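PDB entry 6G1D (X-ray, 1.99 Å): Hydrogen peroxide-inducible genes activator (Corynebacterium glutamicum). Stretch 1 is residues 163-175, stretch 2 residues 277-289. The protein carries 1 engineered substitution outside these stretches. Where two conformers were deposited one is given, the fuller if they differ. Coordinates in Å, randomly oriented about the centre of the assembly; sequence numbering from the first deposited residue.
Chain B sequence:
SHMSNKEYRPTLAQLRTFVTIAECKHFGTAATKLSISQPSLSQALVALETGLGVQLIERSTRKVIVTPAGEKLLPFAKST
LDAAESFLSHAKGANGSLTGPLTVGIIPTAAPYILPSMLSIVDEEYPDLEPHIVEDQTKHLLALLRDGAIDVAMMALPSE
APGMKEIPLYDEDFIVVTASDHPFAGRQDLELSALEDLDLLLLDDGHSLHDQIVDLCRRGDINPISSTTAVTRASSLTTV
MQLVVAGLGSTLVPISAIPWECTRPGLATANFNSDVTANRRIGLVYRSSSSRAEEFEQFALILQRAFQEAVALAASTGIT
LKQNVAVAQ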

# COMPACT_ATOMS: atom_id res chain seq x y z
N GLY B 163 -14.53 -11.00 20.79
CA GLY B 163 -13.81 -12.01 21.62
C GLY B 163 -12.93 -11.46 22.75
O GLY B 163 -11.93 -12.09 23.07
N MET B 164 -13.07 -10.18 23.10
CA MET B 164 -12.06 -9.47 23.89
C MET B 164 -12.56 -9.16 25.29
O MET B 164 -13.74 -9.00 25.50
CB MET B 164 -11.66 -8.17 23.19
CG MET B 164 -11.13 -8.34 21.78
SD MET B 164 -9.74 -9.44 21.63
CE MET B 164 -9.40 -9.26 19.88
N LYS B 165 -11.64 -9.11 26.26
CA LYS B 165 -11.91 -8.51 27.56
C LYS B 165 -11.27 -7.12 27.60
O LYS B 165 -10.26 -6.89 26.96
CB LYS B 165 -11.37 -9.34 28.72
CG LYS B 165 -12.09 -10.67 28.94
CD LYS B 165 -11.94 -11.22 30.34
CE LYS B 165 -11.81 -12.75 30.40
NZ LYS B 165 -10.94 -13.14 31.55
N GLU B 166 -11.84 -6.24 28.40
CA GLU B 166 -11.40 -4.86 28.53
C GLU B 166 -11.15 -4.55 30.00
O GLU B 166 -12.01 -4.81 30.84
CB GLU B 166 -12.51 -3.94 28.03
CG GLU B 166 -12.88 -4.18 26.57
CD GLU B 166 -13.95 -3.27 26.05
OE1 GLU B 166 -14.70 -2.67 26.85
OE2 GLU B 166 -14.02 -3.16 24.82
N ILE B 167 -9.98 -3.99 30.30
CA ILE B 167 -9.68 -3.48 31.63
C ILE B 167 -9.69 -1.95 31.53
O ILE B 167 -8.81 -1.41 30.86
CB ILE B 167 -8.31 -3.94 32.16
CG1 ILE B 167 -8.19 -5.46 32.15
CG2 ILE B 167 -8.15 -3.48 33.61
CD1 ILE B 167 -6.78 -5.97 32.42
N PRO B 168 -10.66 -1.27 32.15
CA PRO B 168 -10.65 0.20 32.12
C PRO B 168 -9.44 0.73 32.87
O PRO B 168 -9.12 0.22 33.98
CB PRO B 168 -11.94 0.59 32.89
CG PRO B 168 -12.73 -0.65 33.08
CD PRO B 168 -11.81 -1.80 32.92
N LEU B 169 -8.74 1.70 32.29
CA LEU B 169 -7.54 2.25 32.94
C LEU B 169 -7.82 3.62 33.53
O LEU B 169 -7.69 3.81 34.74
CB LEU B 169 -6.37 2.31 31.97
CG LEU B 169 -5.94 0.95 31.37
CD1 LEU B 169 -4.85 1.15 30.36
CD2 LEU B 169 -5.46 0.04 32.49
N TYR B 170 -8.22 4.56 32.69
CA TYR B 170 -8.48 5.94 33.12
C TYR B 170 -9.27 6.71 32.05
O TYR B 170 -9.31 6.30 30.89
CB TYR B 170 -7.16 6.65 33.40
CG TYR B 170 -6.15 6.54 32.27
CD1 TYR B 170 -6.16 7.40 31.19
CD2 TYR B 170 -5.17 5.55 32.29
CE1 TYR B 170 -5.25 7.29 30.17
CE2 TYR B 170 -4.26 5.43 31.25
CZ TYR B 170 -4.29 6.31 30.21
OH TYR B 170 -3.37 6.17 29.22
N ASP B 171 -9.87 7.82 32.48
CA ASP B 171 -10.39 8.85 31.59
C ASP B 171 -9.35 9.97 31.43
O ASP B 171 -8.85 10.51 32.42
CB ASP B 171 -11.68 9.44 32.18
CG ASP B 171 -12.82 8.49 32.12
OD1 ASP B 171 -12.91 7.72 31.15
OD2 ASP B 171 -13.67 8.50 33.03
N GLU B 172 -9.00 10.26 30.19
CA GLU B 172 -7.98 11.27 29.89
C GLU B 172 -8.67 12.46 29.26
O GLU B 172 -9.32 12.32 28.20
CB GLU B 172 -6.96 10.72 28.91
CG GLU B 172 -5.93 11.73 28.46
CD GLU B 172 -4.79 11.10 27.68
OE1 GLU B 172 -5.00 10.00 27.09
OE2 GLU B 172 -3.70 11.74 27.64
N ASP B 173 -8.51 13.63 29.88
CA ASP B 173 -9.13 14.84 29.36
C ASP B 173 -8.49 15.28 28.05
O ASP B 173 -7.32 14.99 27.81
CB ASP B 173 -9.06 15.97 30.39
CG ASP B 173 -10.02 15.77 31.56
OD1 ASP B 173 -11.19 15.29 31.35
OD2 ASP B 173 -9.63 16.11 32.70
N PHE B 174 -9.26 15.96 27.21
CA PHE B 174 -8.70 16.74 26.12
C PHE B 174 -8.40 18.19 26.58
O PHE B 174 -8.87 18.63 27.62
CB PHE B 174 -9.65 16.82 24.94
CG PHE B 174 -10.06 15.47 24.40
CD1 PHE B 174 -9.10 14.54 24.07
CD2 PHE B 174 -11.40 15.16 24.21
CE1 PHE B 174 -9.47 13.30 23.58
CE2 PHE B 174 -11.77 13.94 23.72
CZ PHE B 174 -10.80 13.01 23.40
N ILE B 175 -7.61 18.86 25.78
CA ILE B 175 -7.34 20.27 25.90
C ILE B 175 -7.38 20.85 24.48
O ILE B 175 -7.04 20.18 23.52
CB ILE B 175 -5.97 20.52 26.54
CG1 ILE B 175 -5.78 22.02 26.89
CG2 ILE B 175 -4.81 20.04 25.65
CD1 ILE B 175 -4.71 22.26 27.94
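Stretch 2 277-289: TANRRIGLVYRSS

Stretch 2 lies alongside stretch 1 as an antiparallel β-strand partner, joined to it by a nearly continuous backbone hydrogen-bond ladder that a single β-bulge interrupts and two salt bridges reinforce. The strands concerned are 164-175 and 279-287; their axes approach to 4.4 Å, and their N-to-C directions differ by 148°, so they run antiparallel with the usual twist. Together the stretches bury 1322 Å², summed over both sides.

The register follows from the CA-CA distances and the amide pairing. M164 faces R287 at 4.6 Å between CA atoms, E166 faces V285 and P168 faces G283 (CA-CA 4.3 Å); these are non-hydrogen-bonded pairs. Between them, K165 and Y286 bond reciprocally, K165 N to Y286 O at 2.7 Å and Y286 N to K165 O at 3.0 Å, as do I167 and L284, where both N-O distances, I167 N to L284 O and L284 N to I167 O, are 2.8 Å. Just past the end of strand 279-287, S288 N extends the ladder to the O atom of G163, the residue before strand 164-175, at 2.9 Å, with an almost linear angle of 177°.

The bulge lies at L169 and Y170, opposite I282. I282 O accepts from L169 N at 2.9 Å and, weakly, from Y170 N at 3.3 Å, while I282 N returns a bond to Y170 O at 2.9 Å. L169 has a psi of -60°, unlike the extended residues around it, and the register shifts by one. Its CB points toward stretch 2, and its CD1 lies 4.1 Å from I282 CG2.

Beyond the bulge, D171 pairs with R281, E172 with R280 and D173 with N279, the last at 4.0 Å between CA atoms. E172 N reaches R280 O at 2.8 Å and R280 N reaches E172 O at 2.9 Å; F174 N then bonds A278 O at 2.9 Å.

In the pairs D171-R281 and E172-R280 the two side chains share a sheet face, which brings opposite charges within reach of each other. On one face E172 OE1 receives both R280 NH2 (2.9 Å) and R280 NE (3.0 Å), near the guanidinium plane. On the other, D171 OD2 forms a salt bridge with R281 NH2 at 2.8 Å, although its hydrogen-bond geometry is weak at 128°. The E172 face also carries two CH-π contacts: K165 CB lies 3.9 Å from the centroid of the Y286 ring, and I282 CB 4.0 Å from that of Y170. Water 3 links D173 OD1 (2.6 Å) to N279 ND2 (2.8 Å), bridging the final pair.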

# COMPACT_ATOMS: atom_id res chain seq x y z
N THR B 277 -17.92 17.65 29.78
CA THR B 277 -17.13 16.45 29.72
C THR B 277 -16.52 16.34 28.34
O THR B 277 -17.22 16.29 27.34
CB THR B 277 -17.99 15.22 30.03
OG1 THR B 277 -18.49 15.37 31.38
CG2 THR B 277 -17.13 13.91 29.94
N ALA B 278 -15.19 16.33 28.29
CA ALA B 278 -14.45 16.23 27.05
C ALA B 278 -13.22 15.39 27.32
O ALA B 278 -12.15 15.93 27.69
CB ALA B 278 -14.09 17.64 26.54
N ASN B 279 -13.37 14.09 27.17
CA ASN B 279 -12.31 13.15 27.53
C ASN B 279 -12.40 11.86 26.67
O ASN B 279 -13.32 11.72 25.89
CB ASN B 279 -12.35 12.88 29.06
CG ASN B 279 -13.60 12.15 29.50
OD1 ASN B 279 -14.34 11.60 28.70
ND2 ASN B 279 -13.84 12.15 30.79
N ARG B 280 -11.44 10.96 26.82
CA ARG B 280 -11.54 9.61 26.23
C ARG B 280 -11.27 8.60 27.32
O ARG B 280 -10.52 8.89 28.26
CB ARG B 280 -10.55 9.44 25.10
CG ARG B 280 -9.10 9.56 25.52
CD ARG B 280 -8.20 9.40 24.35
NE ARG B 280 -6.80 9.52 24.72
CZ ARG B 280 -5.80 9.43 23.85
NH1 ARG B 280 -6.05 9.20 22.55
NH2 ARG B 280 -4.56 9.55 24.27
N ARG B 281 -11.91 7.43 27.22
CA ARG B 281 -11.67 6.34 28.16
C ARG B 281 -10.66 5.40 27.54
O ARG B 281 -10.91 4.82 26.48
CB ARG B 281 -12.97 5.62 28.52
CG ARG B 281 -12.75 4.44 29.46
CD ARG B 281 -13.97 4.17 30.30
NE ARG B 281 -14.04 5.06 31.47
CZ ARG B 281 -15.13 5.22 32.22
NH1 ARG B 281 -16.29 4.67 31.90
NH2 ARG B 281 -15.07 6.05 33.27
N ILE B 282 -9.51 5.26 28.20
CA ILE B 282 -8.45 4.37 27.77
C ILE B 282 -8.54 3.09 28.58
O ILE B 282 -8.90 3.09 29.77
CB ILE B 282 -7.08 5.03 27.97
CG1 ILE B 282 -6.95 6.25 27.09
CG2 ILE B 282 -5.95 4.07 27.63
CD1 ILE B 282 -7.01 5.98 25.58
N GLY B 283 -8.25 1.99 27.89
CA GLY B 283 -8.38 0.65 28.46
C GLY B 283 -7.35 -0.31 27.88
O GLY B 283 -6.72 -0.04 26.83
N LEU B 284 -7.22 -1.44 28.55
CA LEU B 284 -6.33 -2.49 28.11
C LEU B 284 -7.20 -3.62 27.57
O LEU B 284 -8.10 -4.09 28.26
CB LEU B 284 -5.46 -2.95 29.30
CG LEU B 284 -4.28 -3.80 28.91
CD1 LEU B 284 -3.33 -3.06 27.97
CD2 LEU B 284 -3.51 -4.24 30.16
N VAL B 285 -6.96 -4.01 26.34
CA VAL B 285 -7.81 -5.00 25.66
C VAL B 285 -6.98 -6.25 25.43
O VAL B 285 -5.81 -6.16 25.01
CB VAL B 285 -8.36 -4.42 24.32
CG1 VAL B 285 -9.27 -5.43 23.64
CG2 VAL B 285 -9.13 -3.16 24.57
N TYR B 286 -7.58 -7.42 25.70
CA TYR B 286 -6.95 -8.71 25.40
C TYR B 286 -7.96 -9.82 25.07
O TYR B 286 -9.15 -9.67 25.30
CB TYR B 286 -6.08 -9.13 26.57
CG TYR B 286 -6.83 -9.44 27.86
CD1 TYR B 286 -7.04 -8.48 28.82
CD2 TYR B 286 -7.26 -10.73 28.14
CE1 TYR B 286 -7.72 -8.76 30.00
CE2 TYR B 286 -7.90 -11.04 29.32
CZ TYR B 286 -8.13 -10.05 30.25
OH TYR B 286 -8.79 -10.39 31.40
N ARG B 287 -7.46 -10.93 24.53
CA ARG B 287 -8.33 -12.07 24.12
C ARG B 287 -8.96 -12.71 25.34
O ARG B 287 -8.25 -13.05 26.28
CB ARG B 287 -7.54 -13.14 23.40
CG ARG B 287 -6.98 -12.72 22.05
CD ARG B 287 -6.18 -13.87 21.42
NE ARG B 287 -4.97 -14.21 22.16
CZ ARG B 287 -3.83 -13.50 22.19
NH1 ARG B 287 -3.70 -12.37 21.46
NH2 ARG B 287 -2.80 -13.93 22.92
N SER B 288 -10.29 -12.86 25.36
CA SER B 288 -10.97 -13.44 26.52
C SER B 288 -10.60 -14.92 26.76
O SER B 288 -10.78 -15.44 27.86
CB SER B 288 -12.49 -13.26 26.40
OG SER B 288 -12.97 -13.87 25.21
N SER B 289 -10.06 -15.59 25.73
CA SER B 289 -9.52 -16.93 25.89
C SER B 289 -8.18 -16.96 26.65
O SER B 289 -7.74 -18.01 27.06
CB SER B 289 -9.30 -17.56 24.51
OG SER B 289 -8.40 -16.76 23.74
O HOH W 1 -14.99 8.73 29.41
O HOH W 2 -13.66 16.29 30.80
O HOH W 3 -12.30 13.44 32.74
O HOH W 4 -11.37 18.49 28.64